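Local structure of carbohydrate esterase family 2 (CE2) (Chaetomium olivicolor, 4XVH) at residues G28-I33 with I64-G69; V208-G213 with A249-L254; N255-S260 with V292-Q297. The protein probably removes acetyl groups from xylan or related polysaccharides, pairing an SGNH-type esterase domain with a beta-sandwich carbohydrate-binding domain. All blocks are in the same frame, centred on the assembly; numbering follows the deposited sequence.

Interaction 1: residues G28-I33 with I64-G69; sequences GTSATI and ISTPAG
Thr66 and Ala31 meet where an antiparallel pair of strands runs out, at the margin of the jelly-roll beta sandwich that forms the N-terminal carbohydrate-binding domain. Strand 63-65 is the outermost on this side of a four-stranded sheet, and strand 31-40 separates it from strand 88-97. Two backbone bonds join Ile33 and Ile64 in a hydrogen-bonded pair, Ile33 N to Ile64 O at 2.8 Å and Ile64 N to Ile33 O at 2.9 Å. In the next, non-hydrogen-bonded pair the hydroxyls of Thr32 and Ser65 bond to each other, with OG1 of Thr32 3.0 Å from OG of Ser65, while Thr32 CG2 packs against the same serine oxygen.

Thr66 then takes over with its side chain. Its backbone N still gives a nearly straight bond to Ala31 O, but the return bond from Ala31 N ends on the hydroxyl OG1 of Thr66, at 2.9 Å and 166°, and not on a main-chain carbonyl. Followed outward, CB of Thr66 lies near both N and O of Ala31. OG1 stands between its own backbone N and carbonyl carbon (chi1 52°), where it also touches CA of Ser30. The methyl CG2 takes the other branch and rests 3.8 Å from Ala31 CB, on the inner side where Phe26, Val77 and Ile48 of the facing sheet also reach Thr66. Ile33 and Ile64 turn to that interior as well, both touching Leu79.

Beyond the strand ends two waters link the segments. One molecule joins Ser30 OG to Thr66 O; another donates to Thr29 O and to Pro67 O and, 2.7 Å away, accepts the hydroxyl proton of Thr66 OG1.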
ATOM      1  N   GLY A  28      -3.472 -30.241 -10.556  1.00 33.29           N
ATOM      2  CA  GLY A  28      -4.324 -31.070  -9.722  1.00 34.77           C
ATOM      3  C   GLY A  28      -5.730 -30.506  -9.735  1.00 33.90           C
ATOM      4  O   GLY A  28      -6.108 -29.822 -10.685  1.00 32.30           O
ATOM      5  N   THR A  29      -6.502 -30.796  -8.690  1.00 33.59           N
ATOM      6  CA  THR A  29      -7.865 -30.290  -8.586  1.00 32.12           C
ATOM      7  C   THR A  29      -8.028 -29.291  -7.439  1.00 31.11           C
ATOM      8  O   THR A  29      -9.023 -28.572  -7.369  1.00 28.92           O
ATOM      9  CB  THR A  29      -8.859 -31.432  -8.400  1.00 34.60           C
ATOM     10  OG1 THR A  29      -8.456 -32.214  -7.276  1.00 37.11           O
ATOM     11  CG2 THR A  29      -8.856 -32.336  -9.622  1.00 35.78           C
ATOM     12  N   SER A  30      -7.036 -29.220  -6.557  1.00 31.62           N
ATOM     13  CA  SER A  30      -7.180 -28.379  -5.375  1.00 30.67           C
ATOM     14  C   SER A  30      -5.842 -28.002  -4.745  1.00 28.89           C
ATOM     15  O   SER A  30      -4.875 -28.771  -4.813  1.00 30.58           O
ATOM     16  CB  SER A  30      -8.052 -29.095  -4.330  1.00 33.75           C
ATOM     17  OG  SER A  30      -8.178 -28.299  -3.165  1.00 34.64           O
ATOM     18  N   ALA A  31      -5.807 -26.819  -4.130  1.00 27.76           N
ATOM     19  CA  ALA A  31      -4.674 -26.386  -3.308  1.00 27.98           C
ATOM     20  C   ALA A  31      -5.190 -25.688  -2.050  1.00 28.00           C
ATOM     21  O   ALA A  31      -6.263 -25.073  -2.057  1.00 25.31           O
ATOM     22  CB  ALA A  31      -3.740 -25.458  -4.100  1.00 26.28           C
ATOM     23  N   THR A  32      -4.430 -25.798  -0.966  1.00 30.31           N
ATOM     24  CA  THR A  32      -4.812 -25.128   0.277  1.00 30.55           C
ATOM     25  C   THR A  32      -3.656 -24.315   0.837  1.00 30.09           C
ATOM     26  O   THR A  32      -2.536 -24.814   0.984  1.00 30.58           O
ATOM     27  CB  THR A  32      -5.291 -26.131   1.355  1.00 32.79           C
ATOM     28  OG1 THR A  32      -6.358 -26.935   0.834  1.00 33.19           O
ATOM     29  CG2 THR A  32      -5.799 -25.377   2.586  1.00 32.54           C
ATOM     30  N   ILE A  33      -3.929 -23.041   1.107  1.00 29.48           N
ATOM     31  CA  ILE A  33      -2.977 -22.170   1.784  1.00 28.33           C
ATOM     32  C   ILE A  33      -3.238 -22.253   3.264  1.00 28.53           C
ATOM     33  O   ILE A  33      -4.167 -21.649   3.754  1.00 28.28           O
ATOM     34  CB  ILE A  33      -3.096 -20.727   1.315  1.00 26.04           C
ATOM     35  CG1 ILE A  33      -2.972 -20.657  -0.199  1.00 23.38           C
ATOM     36  CG2 ILE A  33      -2.038 -19.872   1.989  1.00 27.00           C
ATOM     37  CD1 ILE A  33      -3.447 -19.356  -0.772  1.00 20.49           C
ATOM     38  N   ILE A  64      -7.069 -21.503   3.499  1.00 35.88           N
ATOM     39  CA  ILE A  64      -7.782 -20.943   2.369  1.00 31.69           C
ATOM     40  C   ILE A  64      -7.640 -21.895   1.198  1.00 30.62           C
ATOM     41  O   ILE A  64      -6.543 -22.046   0.667  1.00 29.76           O
ATOM     42  CB  ILE A  64      -7.202 -19.571   1.960  1.00 28.27           C
ATOM     43  CG1 ILE A  64      -7.353 -18.539   3.076  1.00 28.88           C
ATOM     44  CG2 ILE A  64      -7.815 -19.075   0.643  1.00 26.52           C
ATOM     45  CD1 ILE A  64      -6.508 -17.293   2.823  1.00 27.17           C
ATOM     46  N   SER A  65      -8.721 -22.534   0.781  1.00 30.31           N
ATOM     47  CA  SER A  65      -8.637 -23.494  -0.324  1.00 29.25           C
ATOM     48  C   SER A  65      -9.114 -22.912  -1.629  1.00 27.34           C
ATOM     49  O   SER A  65      -9.953 -22.011  -1.643  1.00 28.77           O
ATOM     50  CB  SER A  65      -9.455 -24.734  -0.007  1.00 32.31           C
ATOM     51  OG  SER A  65      -8.931 -25.357   1.144  1.00 35.13           O
ATOM     52  N   THR A  66      -8.561 -23.422  -2.723  1.00 24.60           N
ATOM     53  CA  THR A  66      -9.023 -23.092  -4.060  1.00 23.31           C
ATOM     54  C   THR A  66     -10.526 -23.458  -4.192  1.00 26.18           C
ATOM     55  O   THR A  66     -11.034 -24.300  -3.443  1.00 26.95           O
ATOM     56  CB  THR A  66      -8.184 -23.835  -5.136  1.00 22.02           C
ATOM     57  OG1 THR A  66      -8.157 -25.238  -4.842  1.00 25.37           O
ATOM     58  CG2 THR A  66      -6.746 -23.321  -5.153  1.00 25.12           C
ATOM     59  N   PRO A  67     -11.245 -22.808  -5.125  1.00 26.29           N
ATOM     60  CA  PRO A  67     -12.683 -23.059  -5.317  1.00 28.22           C
ATOM     61  C   PRO A  67     -13.021 -24.475  -5.808  1.00 28.77           C
ATOM     62  O   PRO A  67     -12.261 -25.070  -6.583  1.00 28.38           O
ATOM     63  CB  PRO A  67     -13.078 -22.008  -6.377  1.00 27.74           C
ATOM     64  CG  PRO A  67     -11.811 -21.640  -7.044  1.00 26.89           C
ATOM     65  CD  PRO A  67     -10.788 -21.670  -5.942  1.00 26.02           C
ATOM     66  N   ALA A  68     -14.146 -25.012  -5.349  1.00 27.61           N
ATOM     67  CA  ALA A  68     -14.647 -26.269  -5.893  1.00 31.06           C
ATOM     68  C   ALA A  68     -14.938 -26.076  -7.366  1.00 31.37           C
ATOM     69  O   ALA A  68     -15.269 -24.960  -7.796  1.00 27.92           O
ATOM     70  CB  ALA A  68     -15.898 -26.727  -5.164  1.00 32.24           C
ATOM     71  N   GLY A  69     -14.798 -27.151  -8.135  1.00 32.93           N
ATOM     72  CA  GLY A  69     -15.229 -27.154  -9.524  1.00 30.81           C
ATOM     73  C   GLY A  69     -14.112 -27.017 -10.546  1.00 29.51           C
ATOM     74  O   GLY A  69     -14.387 -27.088 -11.735  1.00 29.82           O
TER
HETATM   75  O   HOH W   1     -10.200 -26.614  -5.829  1.00 24.21           O
HETATM   76  O   HOH W   2     -10.565 -27.038  -2.772  1.00 32.85           O

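Interaction 2: residues V208-G213 with A249-L254; sequences VVINLG and AHFFLL
Val208 and Phe251 open a parallel strand pairing in the central sheet of the SGNH (GDSL-like) hydrolase domain, a flavodoxin-like alpha/beta/alpha fold. Strands 208-211 and 250-254 run 19° apart with their axes 4.7 Å from each other at closest. Val208 N bonds to His250 O, Phe252 N to Val208 O, Ile210 N to Phe252 O and Leu254 N to Ile210 O, so Val208 and Ile210 each bond to the residues flanking their partners, while Val209 turns its backbone to strand 111-116.

Packing is closest at the Val208 end. CB of Val208 lies 3.6 Å from Phe251 CD2, and the branch CG1, anti to the backbone N (chi1 172°), reaches CE2 of the same ring at 3.6 Å; the two side chains run side by side in the same direction. CD1 of Ile210 comes to the edge of that ring, near its plane, and also lies 3.9 Å from CD2 of Leu253. On the other face of the sheet, CG1 of Val209 meets Leu254 CD1 at 3.8 Å.

Toward the C-terminal ends direct contacts thin out and two waters link residues that are themselves buried. CD2 of Leu254 only approaches, at 4.1 Å, Asn211 ND2, which has a weak bond to Tyr144 OH, and no direct backbone bond follows that of Leu254 N. One water accepts from Leu212 N and lies within bonding distance of Ile210 O and Leu254 O; a second lies 2.8 Å from Asn211 OD1 and also reaches Leu254 O.

Strand 111-116 flanks this pair beside 208-211, and strand 289-292 beside 250-254. Helix 228-243, part of the crossover between the two strands, covers Ile210 and Phe251 through Val239, whereas helix 309-327 packs on the opposite face, its Ile323, Ala326 and Leu327 against Phe252.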
ATOM      1  N   VAL A 208       9.977   4.533  -6.205  1.00 18.40           N
ATOM      2  CA  VAL A 208       9.444   4.645  -4.864  1.00 16.35           C
ATOM      3  C   VAL A 208       8.420   5.760  -4.861  1.00 16.70           C
ATOM      4  O   VAL A 208       8.739   6.920  -5.201  1.00 16.68           O
ATOM      5  CB  VAL A 208      10.527   4.944  -3.836  1.00 16.88           C
ATOM      6  CG1 VAL A 208       9.899   5.267  -2.449  1.00 15.36           C
ATOM      7  CG2 VAL A 208      11.500   3.756  -3.742  1.00 16.93           C
ATOM      8  N   VAL A 209       7.195   5.379  -4.503  1.00 16.00           N
ATOM      9  CA  VAL A 209       6.040   6.267  -4.504  1.00 15.86           C
ATOM     10  C   VAL A 209       5.718   6.672  -3.073  1.00 14.59           C
ATOM     11  O   VAL A 209       5.601   5.809  -2.191  1.00 14.63           O
ATOM     12  CB  VAL A 209       4.801   5.598  -5.125  1.00 14.98           C
ATOM     13  CG1 VAL A 209       3.604   6.572  -5.060  1.00 13.54           C
ATOM     14  CG2 VAL A 209       5.102   5.164  -6.584  1.00 13.67           C
ATOM     15  N   ILE A 210       5.649   7.971  -2.817  1.00 15.11           N
ATOM     16  CA  ILE A 210       5.348   8.406  -1.456  1.00 17.30           C
ATOM     17  C   ILE A 210       4.143   9.322  -1.460  1.00 17.69           C
ATOM     18  O   ILE A 210       4.164  10.344  -2.132  1.00 18.82           O
ATOM     19  CB  ILE A 210       6.536   9.135  -0.812  1.00 18.69           C
ATOM     20  CG1 ILE A 210       7.760   8.204  -0.781  1.00 19.13           C
ATOM     21  CG2 ILE A 210       6.136   9.634   0.593  1.00 19.01           C
ATOM     22  CD1 ILE A 210       9.045   8.892  -0.442  1.00 19.56           C
ATOM     23  N   ASN A 211       3.124   8.967  -0.674  1.00 16.99           N
ATOM     24  CA  ASN A 211       1.913   9.766  -0.557  1.00 17.06           C
ATOM     25  C   ASN A 211       1.579  10.014   0.919  1.00 16.64           C
ATOM     26  O   ASN A 211       0.862   9.233   1.556  1.00 16.98           O
ATOM     27  CB  ASN A 211       0.771   9.042  -1.269  1.00 16.88           C
ATOM     28  CG  ASN A 211      -0.537   9.826  -1.271  1.00 19.02           C
ATOM     29  OD1 ASN A 211      -0.752  10.755  -0.489  1.00 18.98           O
ATOM     30  ND2 ASN A 211      -1.443   9.405  -2.140  1.00 20.36           N
ATOM     31  N   LEU A 212       2.107  11.108   1.453  1.00 17.19           N
ATOM     32  CA  LEU A 212       1.945  11.425   2.862  1.00 17.85           C
ATOM     33  C   LEU A 212       1.714  12.920   3.040  1.00 18.92           C
ATOM     34  O   LEU A 212       2.305  13.740   2.306  1.00 19.18           O
ATOM     35  CB  LEU A 212       3.190  11.020   3.651  1.00 17.41           C
ATOM     36  CG  LEU A 212       3.468   9.529   3.775  1.00 16.76           C
ATOM     37  CD1 LEU A 212       4.882   9.371   4.341  1.00 17.47           C
ATOM     38  CD2 LEU A 212       2.431   8.902   4.725  1.00 17.71           C
ATOM     39  N   GLY A 213       0.879  13.274   4.012  1.00 18.54           N
ATOM     40  CA  GLY A 213       0.624  14.684   4.297  1.00 20.81           C
ATOM     41  C   GLY A 213      -0.842  14.932   4.606  1.00 21.40           C
ATOM     42  O   GLY A 213      -1.186  15.936   5.212  1.00 22.71           O
ATOM     43  N   ALA A 249      16.927   4.639  -7.243  1.00 21.00           N
ATOM     44  CA  ALA A 249      15.478   4.689  -7.490  1.00 20.69           C
ATOM     45  C   ALA A 249      15.024   6.089  -7.872  1.00 21.99           C
ATOM     46  O   ALA A 249      15.600   7.075  -7.397  1.00 22.73           O
ATOM     47  CB  ALA A 249      14.705   4.231  -6.250  1.00 19.52           C
ATOM     48  N   HIS A 250      13.981   6.181  -8.698  1.00 21.52           N
ATOM     49  CA  HIS A 250      13.279   7.447  -8.869  1.00 22.40           C
ATOM     50  C   HIS A 250      12.164   7.557  -7.833  1.00 22.07           C
ATOM     51  O   HIS A 250      11.534   6.554  -7.481  1.00 16.39           O
ATOM     52  CB  HIS A 250      12.706   7.581 -10.276  1.00 21.70           C
ATOM     53  CG  HIS A 250      13.752   7.888 -11.303  1.00 23.95           C
ATOM     54  ND1 HIS A 250      13.760   9.055 -12.033  1.00 23.92           N
ATOM     55  CD2 HIS A 250      14.841   7.189 -11.702  1.00 25.43           C
ATOM     56  CE1 HIS A 250      14.817   9.069 -12.832  1.00 26.22           C
ATOM     57  NE2 HIS A 250      15.477   7.938 -12.664  1.00 26.38           N
ATOM     58  N   PHE A 251      11.925   8.776  -7.349  1.00 17.54           N
ATOM     59  CA  PHE A 251      10.916   8.981  -6.313  1.00 17.33           C
ATOM     60  C   PHE A 251       9.745   9.800  -6.857  1.00 17.70           C
ATOM     61  O   PHE A 251       9.947  10.817  -7.560  1.00 19.18           O
ATOM     62  CB  PHE A 251      11.557   9.668  -5.086  1.00 18.50           C
ATOM     63  CG  PHE A 251      12.503   8.764  -4.338  1.00 19.11           C
ATOM     64  CD1 PHE A 251      13.759   8.485  -4.860  1.00 20.29           C
ATOM     65  CD2 PHE A 251      12.093   8.132  -3.164  1.00 18.78           C
ATOM     66  CE1 PHE A 251      14.633   7.643  -4.209  1.00 21.89           C
ATOM     67  CE2 PHE A 251      12.938   7.280  -2.492  1.00 19.92           C
ATOM     68  CZ  PHE A 251      14.220   7.018  -3.020  1.00 21.59           C
ATOM     69  N   PHE A 252       8.536   9.363  -6.512  1.00 17.13           N
ATOM     70  CA  PHE A 252       7.296   9.959  -6.984  1.00 16.59           C
ATOM     71  C   PHE A 252       6.499  10.436  -5.780  1.00 16.88           C
ATOM     72  O   PHE A 252       5.940   9.631  -5.018  1.00 17.65           O
ATOM     73  CB  PHE A 252       6.536   8.941  -7.852  1.00 16.31           C
ATOM     74  CG  PHE A 252       7.323   8.568  -9.084  1.00 16.69           C
ATOM     75  CD1 PHE A 252       8.286   7.556  -9.023  1.00 16.27           C
ATOM     76  CD2 PHE A 252       7.237   9.331 -10.244  1.00 17.26           C
ATOM     77  CE1 PHE A 252       9.091   7.253 -10.119  1.00 16.29           C
ATOM     78  CE2 PHE A 252       8.060   9.011 -11.374  1.00 17.20           C
ATOM     79  CZ  PHE A 252       8.969   7.968 -11.293  1.00 17.49           C
ATOM     80  N   LEU A 253       6.473  11.757  -5.617  1.00 17.12           N
ATOM     81  CA  LEU A 253       5.889  12.416  -4.450  1.00 17.32           C
ATOM     82  C   LEU A 253       4.533  13.022  -4.794  1.00 18.12           C
ATOM     83  O   LEU A 253       4.429  13.923  -5.629  1.00 19.19           O
ATOM     84  CB  LEU A 253       6.842  13.499  -3.925  1.00 17.09           C
ATOM     85  CG  LEU A 253       8.306  13.075  -3.738  1.00 17.58           C
ATOM     86  CD1 LEU A 253       9.150  14.178  -3.051  1.00 22.55           C
ATOM     87  CD2 LEU A 253       8.471  11.781  -2.968  1.00 16.88           C
ATOM     88  N   LEU A 254       3.491  12.513  -4.170  1.00 17.35           N
ATOM     89  CA  LEU A 254       2.129  12.914  -4.531  1.00 17.54           C
ATOM     90  C   LEU A 254       1.502  13.831  -3.497  1.00 17.71           C
ATOM     91  O   LEU A 254       1.714  13.669  -2.305  1.00 16.66           O
ATOM     92  CB  LEU A 254       1.211  11.689  -4.681  1.00 17.13           C
ATOM     93  CG  LEU A 254       1.257  10.832  -5.951  1.00 17.42           C
ATOM     94  CD1 LEU A 254       2.573  10.062  -6.092  1.00 17.34           C
ATOM     95  CD2 LEU A 254       0.023   9.858  -5.955  1.00 23.28           C
TER
HETATM   96  O   HOH W   3       3.669  12.762  -0.474  1.00 19.69           O
HETATM   97  O   HOH W   4      -0.239  13.516  -0.338  1.00 17.65           O

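Interaction 3: residues N255-S260 with V292-Q297; sequences NSPMLS and VDWPTQ
Pro257 lies over one face of the Trp294 indole, joining two loops that leave the C-terminal ends of neighbouring strands in the SGNH hydrolase domain. Its CB stands 3.5 Å from the centroid of the five-membered ring and 4° off the normal, a CH-pi contact. CG sits over the middle of the indole, and CD meets CE3 of the six-membered ring at 3.6 Å, so the proline spans both rings.

Polar bonds grip the loops on either side of this stack. Asn255 uses both ends of its amide: OD1 accepts from Trp294 N on a lone pair at 2.7 Å, and ND2 gives a straight bond of 2.7 Å to Asp293 OD1, which lies in the amide plane. A chi1 of 54° sets CG between the backbone N and the carbonyl carbon, on the side of Asp293 and Trp294. Farther on, Gln297 N bonds to Pro257 O at 3.0 Å, and the Thr296 hydroxyl donates to Leu259 O at 2.7 Å. CG of Met258 rests alongside the Gln297 amide, 3.7 Å from NE2.

Behind this first shell, a type I turn from Ser256 to Leu259 presents the Pro257 carbonyl. Ser256 OG accepts from Met258 N in an ST turn and also bonds to Thr214. Lys271 NZ ties the loops together again through Ser256 O and Trp294 O, Thr275 holds Asn255 ND2, and Tyr305 O takes Gln297 NE2. Met258 also touches His306, a residue lining the pocket that holds the polyether ligand.

Three bonds fix the Asn255 amide: ND2 serves Asp293, whose charge probably strengthens that bond, and Thr275, while Trp294 N, donating to OD1, settles which end is oxygen and ties the main chain at the base of the indole to the other loop.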
ATOM      1  N   ASN A 255       0.681  14.766  -3.959  1.00 18.35           N
ATOM      2  CA  ASN A 255      -0.136  15.515  -3.048  1.00 17.93           C
ATOM      3  C   ASN A 255      -1.463  14.755  -2.847  1.00 18.96           C
ATOM      4  O   ASN A 255      -1.708  13.689  -3.446  1.00 17.36           O
ATOM      5  CB  ASN A 255      -0.351  16.944  -3.568  1.00 20.02           C
ATOM      6  CG  ASN A 255      -0.902  16.968  -4.966  1.00 19.36           C
ATOM      7  OD1 ASN A 255      -1.305  15.940  -5.480  1.00 19.61           O
ATOM      8  ND2 ASN A 255      -0.929  18.152  -5.591  1.00 19.86           N
ATOM      9  N   SER A 256      -2.321  15.303  -2.018  1.00 19.09           N
ATOM     10  CA  SER A 256      -3.455  14.537  -1.499  1.00 17.94           C
ATOM     11  C   SER A 256      -4.783  14.838  -2.182  1.00 18.81           C
ATOM     12  O   SER A 256      -5.208  15.993  -2.224  1.00 18.60           O
ATOM     13  CB  SER A 256      -3.615  14.826  -0.011  1.00 17.20           C
ATOM     14  OG  SER A 256      -4.808  14.237   0.441  1.00 16.50           O
ATOM     15  N   PRO A 257      -5.469  13.792  -2.660  1.00 18.41           N
ATOM     16  CA  PRO A 257      -6.825  13.939  -3.205  1.00 18.92           C
ATOM     17  C   PRO A 257      -7.852  14.319  -2.125  1.00 18.86           C
ATOM     18  O   PRO A 257      -8.960  14.733  -2.467  1.00 17.73           O
ATOM     19  CB  PRO A 257      -7.128  12.540  -3.768  1.00 15.81           C
ATOM     20  CG  PRO A 257      -6.383  11.610  -2.820  1.00 14.05           C
ATOM     21  CD  PRO A 257      -5.062  12.370  -2.592  1.00 18.09           C
ATOM     22  N   MET A 258      -7.485  14.182  -0.844  1.00 19.62           N
ATOM     23  CA  MET A 258      -8.388  14.542   0.248  1.00 20.32           C
ATOM     24  C   MET A 258      -8.165  15.949   0.792  1.00 24.48           C
ATOM     25  O   MET A 258      -9.002  16.434   1.550  1.00 27.39           O
ATOM     26  CB  MET A 258      -8.269  13.530   1.399  1.00 19.10           C
ATOM     27  CG  MET A 258      -8.743  12.139   1.005  1.00 17.00           C
ATOM     28  SD  MET A 258      -8.582  10.818   2.250  1.00 18.46           S
ATOM     29  CE  MET A 258      -9.832  11.354   3.454  1.00 17.27           C
ATOM     30  N   LEU A 259      -7.057  16.604   0.445  1.00 23.32           N
ATOM     31  CA  LEU A 259      -6.880  17.994   0.888  1.00 24.47           C
ATOM     32  C   LEU A 259      -7.445  18.939  -0.159  1.00 25.47           C
ATOM     33  O   LEU A 259      -7.417  18.630  -1.358  1.00 25.17           O
ATOM     34  CB  LEU A 259      -5.408  18.314   1.143  1.00 23.64           C
ATOM     35  CG  LEU A 259      -4.768  17.496   2.268  1.00 22.19           C
ATOM     36  CD1 LEU A 259      -3.312  17.913   2.454  1.00 23.09           C
ATOM     37  CD2 LEU A 259      -5.557  17.679   3.560  1.00 21.19           C
ATOM     38  N   SER A 260      -7.964  20.081   0.288  1.00 26.25           N
ATOM     39  CA  SER A 260      -8.485  21.094  -0.624  1.00 25.56           C
ATOM     40  C   SER A 260      -7.976  22.460  -0.202  1.00 26.19           C
ATOM     41  O   SER A 260      -7.297  22.575   0.831  1.00 26.18           O
ATOM     42  CB  SER A 260     -10.014  21.088  -0.642  1.00 25.04           C
ATOM     43  OG  SER A 260     -10.501  21.640   0.552  1.00 26.84           O
ATOM     44  N   VAL A 292       3.971  14.363  -8.523  1.00 19.28           N
ATOM     45  CA  VAL A 292       2.857  13.799  -9.266  1.00 18.36           C
ATOM     46  C   VAL A 292       1.579  14.370  -8.640  1.00 19.07           C
ATOM     47  O   VAL A 292       1.318  14.187  -7.450  1.00 17.19           O
ATOM     48  CB  VAL A 292       2.865  12.225  -9.231  1.00 18.24           C
ATOM     49  CG1 VAL A 292       1.596  11.666  -9.906  1.00 14.96           C
ATOM     50  CG2 VAL A 292       4.150  11.669  -9.873  1.00 16.95           C
ATOM     51  N   ASP A 293       0.790  15.088  -9.435  1.00 20.42           N
ATOM     52  CA  ASP A 293      -0.421  15.719  -8.916  1.00 20.85           C
ATOM     53  C   ASP A 293      -1.560  14.729  -8.769  1.00 19.21           C
ATOM     54  O   ASP A 293      -1.702  13.832  -9.586  1.00 18.98           O
ATOM     55  CB  ASP A 293      -0.851  16.864  -9.835  1.00 22.30           C
ATOM     56  CG  ASP A 293      -1.997  17.647  -9.280  1.00 24.50           C
ATOM     57  OD1 ASP A 293      -1.956  18.064  -8.090  1.00 24.95           O
ATOM     58  OD2 ASP A 293      -2.954  17.852 -10.050  1.00 26.10           O
ATOM     59  N   TRP A 294      -2.350  14.892  -7.710  1.00 18.05           N
ATOM     60  CA  TRP A 294      -3.597  14.174  -7.548  1.00 18.64           C
ATOM     61  C   TRP A 294      -4.667  15.219  -7.217  1.00 19.80           C
ATOM     62  O   TRP A 294      -4.762  15.710  -6.089  1.00 19.95           O
ATOM     63  CB  TRP A 294      -3.494  13.094  -6.452  1.00 17.96           C
ATOM     64  CG  TRP A 294      -4.609  12.077  -6.479  1.00 16.87           C
ATOM     65  CD1 TRP A 294      -5.799  12.174  -7.149  1.00 17.07           C
ATOM     66  CD2 TRP A 294      -4.617  10.791  -5.820  1.00 15.24           C
ATOM     67  NE1 TRP A 294      -6.553  11.018  -6.949  1.00 17.28           N
ATOM     68  CE2 TRP A 294      -5.849  10.160  -6.139  1.00 16.25           C
ATOM     69  CE3 TRP A 294      -3.696  10.114  -4.999  1.00 13.79           C
ATOM     70  CZ2 TRP A 294      -6.194   8.876  -5.662  1.00 14.77           C
ATOM     71  CZ3 TRP A 294      -4.034   8.837  -4.522  1.00 13.55           C
ATOM     72  CH2 TRP A 294      -5.281   8.237  -4.861  1.00 13.66           C
ATOM     73  N   PRO A 295      -5.441  15.611  -8.232  1.00 21.10           N
ATOM     74  CA  PRO A 295      -6.445  16.661  -8.037  1.00 21.76           C
ATOM     75  C   PRO A 295      -7.419  16.271  -6.920  1.00 21.29           C
ATOM     76  O   PRO A 295      -7.767  15.094  -6.773  1.00 19.87           O
ATOM     77  CB  PRO A 295      -7.148  16.745  -9.387  1.00 21.43           C
ATOM     78  CG  PRO A 295      -6.199  16.166 -10.366  1.00 21.41           C
ATOM     79  CD  PRO A 295      -5.373  15.138  -9.626  1.00 20.80           C
ATOM     80  N   THR A 296      -7.797  17.251  -6.109  1.00 21.50           N
ATOM     81  CA  THR A 296      -8.806  17.060  -5.069  1.00 21.10           C
ATOM     82  C   THR A 296      -9.978  16.305  -5.662  1.00 21.55           C
ATOM     83  O   THR A 296     -10.458  16.646  -6.723  1.00 23.11           O
ATOM     84  CB  THR A 296      -9.286  18.413  -4.499  1.00 22.20           C
ATOM     85  OG1 THR A 296      -8.160  19.125  -3.958  1.00 21.65           O
ATOM     86  CG2 THR A 296     -10.338  18.199  -3.395  1.00 22.50           C
ATOM     87  N   GLN A 297     -10.425  15.260  -4.983  1.00 21.13           N
ATOM     88  CA  GLN A 297     -11.456  14.376  -5.522  1.00 20.22           C
ATOM     89  C   GLN A 297     -12.825  15.066  -5.578  1.00 21.69           C
ATOM     90  O   GLN A 297     -13.020  16.125  -4.967  1.00 20.98           O
ATOM     91  CB  GLN A 297     -11.524  13.111  -4.651  1.00 16.59           C
ATOM     92  CG  GLN A 297     -11.853  13.419  -3.179  1.00 16.85           C
ATOM     93  CD  GLN A 297     -11.880  12.149  -2.303  1.00 20.19           C
ATOM     94  OE1 GLN A 297     -11.880  11.017  -2.818  1.00 18.80           O
ATOM     95  NE2 GLN A 297     -11.886  12.341  -0.986  1.00 18.92           N
TER

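Interaction 1 belongs to the carbohydrate-binding sandwich, its centre 38 Å from that of interaction 2 and on the other side of the chain's centre. Interactions 2 and 3 share the esterase domain and touch: strand 250-254 runs straight into loop 255-260, Leu253 O lies 3.0 Å from Val292 N in a probable hydrogen bond, and Trp294 packs against Asn211 and Leu254. Interaction 2 is buried and mostly apolar around its backbone bonds. Interactions 1 and 3 are only partly buried: interaction 1 relies on hydroxyls and water at the sandwich margin, interaction 3 on an amide-carboxylate bond beside an apolar proline-indole stack near the ligand pocket.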